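Side-chain contacts in ABC transporter, substrate binding protein (Mannopine) (Agrobacterium fabrum, PDB 5L9S), which probably serves as the periplasmic substrate-binding component of an ABC transporter, capturing mannopine or related compounds for uptake: residues T191-V196 against L211-A216; A263-C268 against S282-E287. All coordinates share one frame; numbering follows the deposited sequence.

In the fold
Both segments of contact 1 come before either segment of contact 2. The centres lie 21 Å apart and the nearest atoms about 7 Å, without touching. Contact 1 sits in the α/β layer built on strands 140-143, 185-189 and 206-210, pairing the helices that flank the last of these. Contact 2 belongs to the helices that follow the long strand 224-240, where helix 261-271 also packs on helices 12-30 and 247-258. In this two-lobed solute-binding protein, here open and unliganded, contact 1 therefore joins helices of one lobe, while helix 261-271 lies against helix 12-30 of the other. K215 of helix 211-219 reaches S272, just past helix 261-271, and L292.

Contact 1 (T191-V196 against L211-A216); sequences TGDQSV and LTRAKA
The carbonyl oxygen of G192, beneath the side chain of R213, is gripped twice within its own helix: S195 OG donates to G192 O at 2.7 Å and V196 N donates to G192 O at 3.1 Å. This first turn opens helix 192-200, the connecting helix of a β-α-β crossover between strands 185-189 and 206-210, both parallel to strand 140-143 in this fold. Helix 211-219 follows the second strand, and the short helical segments run 41° apart with axes 9.9 Å apart at their closest. Because G192 brings no CB into the space, the guanidinium of R213 can lie flat on the backbone: G192 C is 3.6 Å from R213 CZ, centred over one face, with D193 N over the same face. The arginine chain bends at its second and third torsions to come down there. At the edge of the guanidinium, in its plane, D193 OD1 meets R213 NH1 at 2.8 Å in a salt bridge, the carboxylate standing nearly upright to the guanidinium at 86°. D193 has CG beside its backbone N (chi1 -66°), which swings the acid back towards the arginine although CB points away. An aspartate suits this first helical turn, where its negative charge would probably be stabilised by the helix end. A water accepts from R213 NH2 at 3.3 Å and donates weakly to D193 OD2. Lower down, the aliphatic base of the arginine meets a buried, branched valine: V196 CG2 packs against R213 CB at 3.5 Å, the side chains crossing at about a right angle.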
ATOM      1  N   THR A 191     -13.771   7.963   0.844  1.00 58.12           N
ATOM      2  CA  THR A 191     -13.385   7.300   2.097  1.00 56.52           C
ATOM      3  C   THR A 191     -13.695   5.793   2.037  1.00 58.56           C
ATOM      4  O   THR A 191     -14.606   5.376   1.317  1.00 57.74           O
ATOM      5  CB  THR A 191     -14.216   7.985   3.229  1.00 63.73           C
ATOM      6  OG1 THR A 191     -13.909   9.378   3.265  1.00 62.53           O
ATOM      7  CG2 THR A 191     -13.983   7.419   4.599  1.00 64.15           C
ATOM      8  N   GLY A 192     -12.981   5.012   2.854  1.00 53.92           N
ATOM      9  CA  GLY A 192     -13.232   3.588   3.036  1.00 51.97           C
ATOM     10  C   GLY A 192     -14.617   3.354   3.609  1.00 58.13           C
ATOM     11  O   GLY A 192     -15.320   2.432   3.180  1.00 57.04           O
ATOM     12  N   ASP A 193     -15.058   4.249   4.525  1.00 57.88           N
ATOM     13  CA  ASP A 193     -16.392   4.190   5.131  1.00 61.28           C
ATOM     14  C   ASP A 193     -17.503   4.260   4.089  1.00 66.13           C
ATOM     15  O   ASP A 193     -18.434   3.464   4.172  1.00 67.49           O
ATOM     16  CB  ASP A 193     -16.580   5.265   6.220  1.00 66.28           C
ATOM     17  CG  ASP A 193     -15.690   5.083   7.443  1.00 87.83           C
ATOM     18  OD1 ASP A 193     -15.764   4.000   8.079  1.00 89.91           O
ATOM     19  OD2 ASP A 193     -14.966   6.050   7.806  1.00 96.81           O
ATOM     20  N   GLN A 194     -17.363   5.155   3.083  1.00 60.85           N
ATOM     21  CA  GLN A 194     -18.331   5.349   1.993  1.00 61.12           C
ATOM     22  C   GLN A 194     -18.493   4.097   1.129  1.00 62.77           C
ATOM     23  O   GLN A 194     -19.628   3.722   0.817  1.00 64.08           O
ATOM     24  CB  GLN A 194     -17.962   6.562   1.128  1.00 62.69           C
ATOM     25  CG  GLN A 194     -17.992   7.876   1.899  1.00 67.13           C
ATOM     26  CD  GLN A 194     -17.836   9.068   1.007  1.00 80.19           C
ATOM     27  OE1 GLN A 194     -18.770   9.837   0.794  1.00 82.16           O
ATOM     28  NE2 GLN A 194     -16.643   9.285   0.516  1.00 68.31           N
ATOM     29  N   SER A 195     -17.358   3.430   0.775  1.00 55.40           N
ATOM     30  CA  SER A 195     -17.342   2.200  -0.029  1.00 52.90           C
ATOM     31  C   SER A 195     -17.928   1.013   0.751  1.00 56.13           C
ATOM     32  O   SER A 195     -18.479   0.089   0.162  1.00 56.36           O
ATOM     33  CB  SER A 195     -15.928   1.894  -0.496  1.00 53.01           C
ATOM     34  OG  SER A 195     -15.043   1.740   0.599  1.00 57.75           O
ATOM     35  N   VAL A 196     -17.835   1.069   2.082  1.00 52.40           N
ATOM     36  CA  VAL A 196     -18.362   0.078   3.019  1.00 51.22           C
ATOM     37  C   VAL A 196     -19.873   0.329   3.193  1.00 56.75           C
ATOM     38  O   VAL A 196     -20.651  -0.627   3.111  1.00 57.79           O
ATOM     39  CB  VAL A 196     -17.528   0.124   4.333  1.00 52.87           C
ATOM     40  CG1 VAL A 196     -18.311  -0.313   5.544  1.00 54.07           C
ATOM     41  CG2 VAL A 196     -16.273  -0.705   4.204  1.00 49.75           C
ATOM     42  N   LEU A 211      -8.715  -3.986   0.126  1.00 41.36           N
ATOM     43  CA  LEU A 211      -8.849  -5.321   0.720  1.00 40.83           C
ATOM     44  C   LEU A 211      -9.242  -5.264   2.208  1.00 43.48           C
ATOM     45  O   LEU A 211     -10.055  -6.068   2.641  1.00 45.05           O
ATOM     46  CB  LEU A 211      -7.585  -6.164   0.524  1.00 39.71           C
ATOM     47  CG  LEU A 211      -7.624  -7.644   0.970  1.00 42.56           C
ATOM     48  CD1 LEU A 211      -8.868  -8.363   0.460  1.00 42.05           C
ATOM     49  CD2 LEU A 211      -6.381  -8.360   0.540  1.00 42.84           C
ATOM     50  N   THR A 212      -8.717  -4.291   2.952  1.00 39.18           N
ATOM     51  CA  THR A 212      -9.022  -4.053   4.372  1.00 40.45           C
ATOM     52  C   THR A 212     -10.533  -3.875   4.605  1.00 43.96           C
ATOM     53  O   THR A 212     -11.094  -4.488   5.525  1.00 44.76           O
ATOM     54  CB  THR A 212      -8.174  -2.867   4.881  1.00 52.61           C
ATOM     55  OG1 THR A 212      -6.829  -3.325   4.978  1.00 56.33           O
ATOM     56  CG2 THR A 212      -8.610  -2.340   6.246  1.00 57.60           C
ATOM     57  N   ARG A 213     -11.175  -3.051   3.758  1.00 39.17           N
ATOM     58  CA  ARG A 213     -12.609  -2.773   3.840  1.00 40.67           C
ATOM     59  C   ARG A 213     -13.461  -3.951   3.317  1.00 45.78           C
ATOM     60  O   ARG A 213     -14.543  -4.172   3.844  1.00 47.76           O
ATOM     61  CB  ARG A 213     -12.984  -1.425   3.164  1.00 40.14           C
ATOM     62  CG  ARG A 213     -12.169  -0.188   3.585  1.00 45.86           C
ATOM     63  CD  ARG A 213     -11.860  -0.077   5.075  1.00 52.68           C
ATOM     64  NE  ARG A 213     -12.897   0.633   5.833  1.00 63.45           N
ATOM     65  CZ  ARG A 213     -12.784   1.867   6.322  1.00 65.15           C
ATOM     66  NH1 ARG A 213     -13.768   2.398   7.022  1.00 55.41           N
ATOM     67  NH2 ARG A 213     -11.652   2.544   6.178  1.00 41.44           N
ATOM     68  N   ALA A 214     -12.958  -4.728   2.327  1.00 40.21           N
ATOM     69  CA  ALA A 214     -13.631  -5.916   1.803  1.00 39.26           C
ATOM     70  C   ALA A 214     -13.637  -7.013   2.861  1.00 44.10           C
ATOM     71  O   ALA A 214     -14.648  -7.682   3.034  1.00 45.79           O
ATOM     72  CB  ALA A 214     -12.939  -6.393   0.540  1.00 38.56           C
ATOM     73  N   LYS A 215     -12.513  -7.182   3.580  1.00 40.53           N
ATOM     74  CA  LYS A 215     -12.315  -8.123   4.692  1.00 40.79           C
ATOM     75  C   LYS A 215     -13.303  -7.855   5.798  1.00 45.38           C
ATOM     76  O   LYS A 215     -13.877  -8.804   6.336  1.00 49.17           O
ATOM     77  CB  LYS A 215     -10.916  -7.936   5.280  1.00 43.05           C
ATOM     78  CG  LYS A 215      -9.910  -8.956   4.854  1.00 58.73           C
ATOM     79  CD  LYS A 215      -8.722  -8.934   5.816  1.00 68.73           C
ATOM     80  CE  LYS A 215      -7.444  -9.409   5.174  1.00 72.83           C
ATOM     81  NZ  LYS A 215      -6.858  -8.448   4.196  1.00 79.39           N
ATOM     82  N   ALA A 216     -13.478  -6.563   6.158  1.00 41.32           N
ATOM     83  CA  ALA A 216     -14.392  -6.082   7.213  1.00 42.24           C
ATOM     84  C   ALA A 216     -15.832  -6.396   6.858  1.00 45.92           C
ATOM     85  O   ALA A 216     -16.555  -6.858   7.731  1.00 49.73           O
ATOM     86  CB  ALA A 216     -14.212  -4.592   7.444  1.00 42.52           C
TER
HETATM   87  O   HOH W   1     -11.888   5.789   6.273  1.00 72.38           O

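Contact 2 (A263-C268 against S282-E287)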
ATOM      1  N   ALA A 263       8.158 -11.371  13.303  1.00 46.28           N
ATOM      2  CA  ALA A 263       7.820  -9.986  13.624  1.00 44.99           C
ATOM      3  C   ALA A 263       6.853  -9.454  12.553  1.00 47.05           C
ATOM      4  O   ALA A 263       5.763  -8.984  12.894  1.00 46.08           O
ATOM      5  CB  ALA A 263       9.089  -9.137  13.664  1.00 46.52           C
ATOM      6  N   GLN A 264       7.226  -9.605  11.265  1.00 42.44           N
ATOM      7  CA  GLN A 264       6.422  -9.193  10.107  1.00 40.23           C
ATOM      8  C   GLN A 264       5.059  -9.869  10.071  1.00 45.84           C
ATOM      9  O   GLN A 264       4.076  -9.181   9.839  1.00 47.33           O
ATOM     10  CB  GLN A 264       7.158  -9.465   8.788  1.00 41.40           C
ATOM     11  CG  GLN A 264       8.507  -8.776   8.644  1.00 44.69           C
ATOM     12  CD  GLN A 264       9.102  -9.107   7.313  1.00 47.76           C
ATOM     13  OE1 GLN A 264      10.322  -9.275   7.148  1.00 42.54           O
ATOM     14  NE2 GLN A 264       8.241  -9.334   6.368  1.00 36.57           N
ATOM     15  N   ALA A 265       4.993 -11.204  10.288  1.00 42.63           N
ATOM     16  CA  ALA A 265       3.766 -12.004  10.270  1.00 41.18           C
ATOM     17  C   ALA A 265       2.830 -11.603  11.423  1.00 48.08           C
ATOM     18  O   ALA A 265       1.619 -11.513  11.215  1.00 47.30           O
ATOM     19  CB  ALA A 265       4.104 -13.474  10.366  1.00 43.02           C
ATOM     20  N   LYS A 266       3.385 -11.356  12.630  1.00 45.98           N
ATOM     21  CA  LYS A 266       2.593 -10.950  13.786  1.00 46.20           C
ATOM     22  C   LYS A 266       1.955  -9.572  13.512  1.00 49.38           C
ATOM     23  O   LYS A 266       0.740  -9.428  13.674  1.00 48.66           O
ATOM     24  CB  LYS A 266       3.469 -10.937  15.058  1.00 50.09           C
ATOM     25  CG  LYS A 266       2.707 -10.630  16.333  1.00 48.03           C
ATOM     26  CD  LYS A 266       3.634 -10.484  17.527  1.00 65.35           C
ATOM     27  CE  LYS A 266       2.996  -9.742  18.688  1.00 82.91           C
ATOM     28  NZ  LYS A 266       1.742 -10.393  19.170  1.00 95.47           N
ATOM     29  N   ALA A 267       2.770  -8.589  13.064  1.00 45.34           N
ATOM     30  CA  ALA A 267       2.290  -7.249  12.733  1.00 45.12           C
ATOM     31  C   ALA A 267       1.265  -7.276  11.574  1.00 47.65           C
ATOM     32  O   ALA A 267       0.247  -6.585  11.645  1.00 47.13           O
ATOM     33  CB  ALA A 267       3.462  -6.324  12.402  1.00 46.18           C
ATOM     34  N   CYS A 268       1.486  -8.111  10.557  1.00 45.52           N
ATOM     35  CA  CYS A 268       0.553  -8.181   9.429  1.00 46.27           C
ATOM     36  C   CYS A 268      -0.698  -9.046   9.690  1.00 51.54           C
ATOM     37  O   CYS A 268      -1.689  -8.867   8.983  1.00 48.30           O
ATOM     38  CB  CYS A 268       1.261  -8.560   8.133  1.00 46.80           C
ATOM     39  SG  CYS A 268       2.299  -7.216   7.478  1.00 50.92           S
ATOM     40  N   SER A 282       3.583 -16.916   4.370  1.00 55.55           N
ATOM     41  CA  SER A 282       3.202 -18.307   4.595  1.00 57.85           C
ATOM     42  C   SER A 282       3.083 -18.680   6.086  1.00 64.42           C
ATOM     43  O   SER A 282       2.342 -19.604   6.428  1.00 66.29           O
ATOM     44  CB  SER A 282       4.195 -19.227   3.901  1.00 63.21           C
ATOM     45  OG  SER A 282       5.484 -19.069   4.469  1.00 71.95           O
ATOM     46  N   GLN A 283       3.818 -17.972   6.952  1.00 60.30           N
ATOM     47  CA  GLN A 283       3.883 -18.162   8.403  1.00 61.56           C
ATOM     48  C   GLN A 283       2.655 -17.622   9.139  1.00 65.79           C
ATOM     49  O   GLN A 283       2.510 -17.890  10.339  1.00 67.42           O
ATOM     50  CB  GLN A 283       5.104 -17.419   8.939  1.00 63.55           C
ATOM     51  CG  GLN A 283       6.005 -18.226   9.824  1.00 83.94           C
ATOM     52  CD  GLN A 283       7.201 -17.397  10.195  1.00108.58           C
ATOM     53  OE1 GLN A 283       8.331 -17.673   9.784  1.00108.47           O
ATOM     54  NE2 GLN A 283       6.969 -16.352  10.970  1.00 98.56           N
ATOM     55  N   MET A 284       1.814 -16.811   8.465  1.00 59.92           N
ATOM     56  CA  MET A 284       0.629 -16.229   9.094  1.00 59.21           C
ATOM     57  C   MET A 284      -0.438 -17.269   9.369  1.00 64.03           C
ATOM     58  O   MET A 284      -0.463 -18.304   8.697  1.00 63.18           O
ATOM     59  CB  MET A 284       0.074 -15.042   8.282  1.00 59.90           C
ATOM     60  CG  MET A 284       0.934 -13.789   8.413  1.00 63.61           C
ATOM     61  SD  MET A 284       0.488 -12.305   7.473  1.00 66.07           S
ATOM     62  CE  MET A 284       0.349 -12.936   5.849  1.00 63.36           C
ATOM     63  N   SER A 285      -1.313 -17.014  10.377  1.00 62.28           N
ATOM     64  CA  SER A 285      -2.413 -17.912  10.754  1.00 63.55           C
ATOM     65  C   SER A 285      -3.280 -18.226   9.547  1.00 66.64           C
ATOM     66  O   SER A 285      -3.391 -17.392   8.647  1.00 65.43           O
ATOM     67  CB  SER A 285      -3.265 -17.288  11.852  1.00 68.57           C
ATOM     68  OG  SER A 285      -4.086 -16.240  11.366  1.00 76.02           O
ATOM     69  N   SER A 286      -3.883 -19.415   9.517  1.00 65.02           N
ATOM     70  CA  SER A 286      -4.733 -19.847   8.399  1.00 65.47           C
ATOM     71  C   SER A 286      -5.838 -18.830   8.073  1.00 69.71           C
ATOM     72  O   SER A 286      -6.044 -18.502   6.904  1.00 67.78           O
ATOM     73  CB  SER A 286      -5.326 -21.227   8.669  1.00 70.27           C
ATOM     74  OG  SER A 286      -4.300 -22.198   8.792  1.00 81.05           O
ATOM     75  N   GLU A 287      -6.498 -18.306   9.119  1.00 68.54           N
ATOM     76  CA  GLU A 287      -7.585 -17.324   9.045  1.00 68.40           C
ATOM     77  C   GLU A 287      -7.129 -16.021   8.401  1.00 67.78           C
ATOM     78  O   GLU A 287      -7.878 -15.436   7.616  1.00 67.62           O
ATOM     79  CB  GLU A 287      -8.271 -17.066  10.427  1.00 71.69           C
ATOM     80  CG  GLU A 287      -7.564 -17.607  11.672  1.00 88.32           C
ATOM     81  CD  GLU A 287      -7.721 -19.091  11.963  1.00123.14           C
ATOM     82  OE1 GLU A 287      -6.777 -19.680  12.542  1.00126.14           O
ATOM     83  OE2 GLU A 287      -8.784 -19.666  11.624  1.00120.43           O
TER
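The flat side-chain amide of Q283 meets helix 261-271 through its nitrogen, Q283 NE2 standing 4.1 Å from A265 CB. Glutamine suits this exposed border, where its chain, extended beyond CG, lays a polar amide beside the methyl while staying near solvent. The backbone carbonyl of A265 borders the methionine instead: M284 CG lies 3.7 Å from A265 O, with the sulfur following alongside. M284 fills the middle of the contact. Its CG sits beside the backbone N (chi1 -74°), the extended second torsion carries the sulfur on to the next helical turn, and the chain bends at its last torsion (chi3 -52°), which turns CE. M284 SD touches C268 CB at 3.9 Å, while M284 CG is 3.7 Å from A265 CB. In the fold, M284 occupies the short linker between helices 278-283 and 286-289, and the small alanine lets the backbones come close: A265 CA and M284 CA are 5.4 Å apart. A long, flexible thioether suits a buried site bordered by a methyl, a carbonyl and a cysteine. C268 is itself fixed by its disulfide to C273. Beyond M284, S285 is the N-cap of helix 286-289, its OG accepting a hydrogen bond from A288 N.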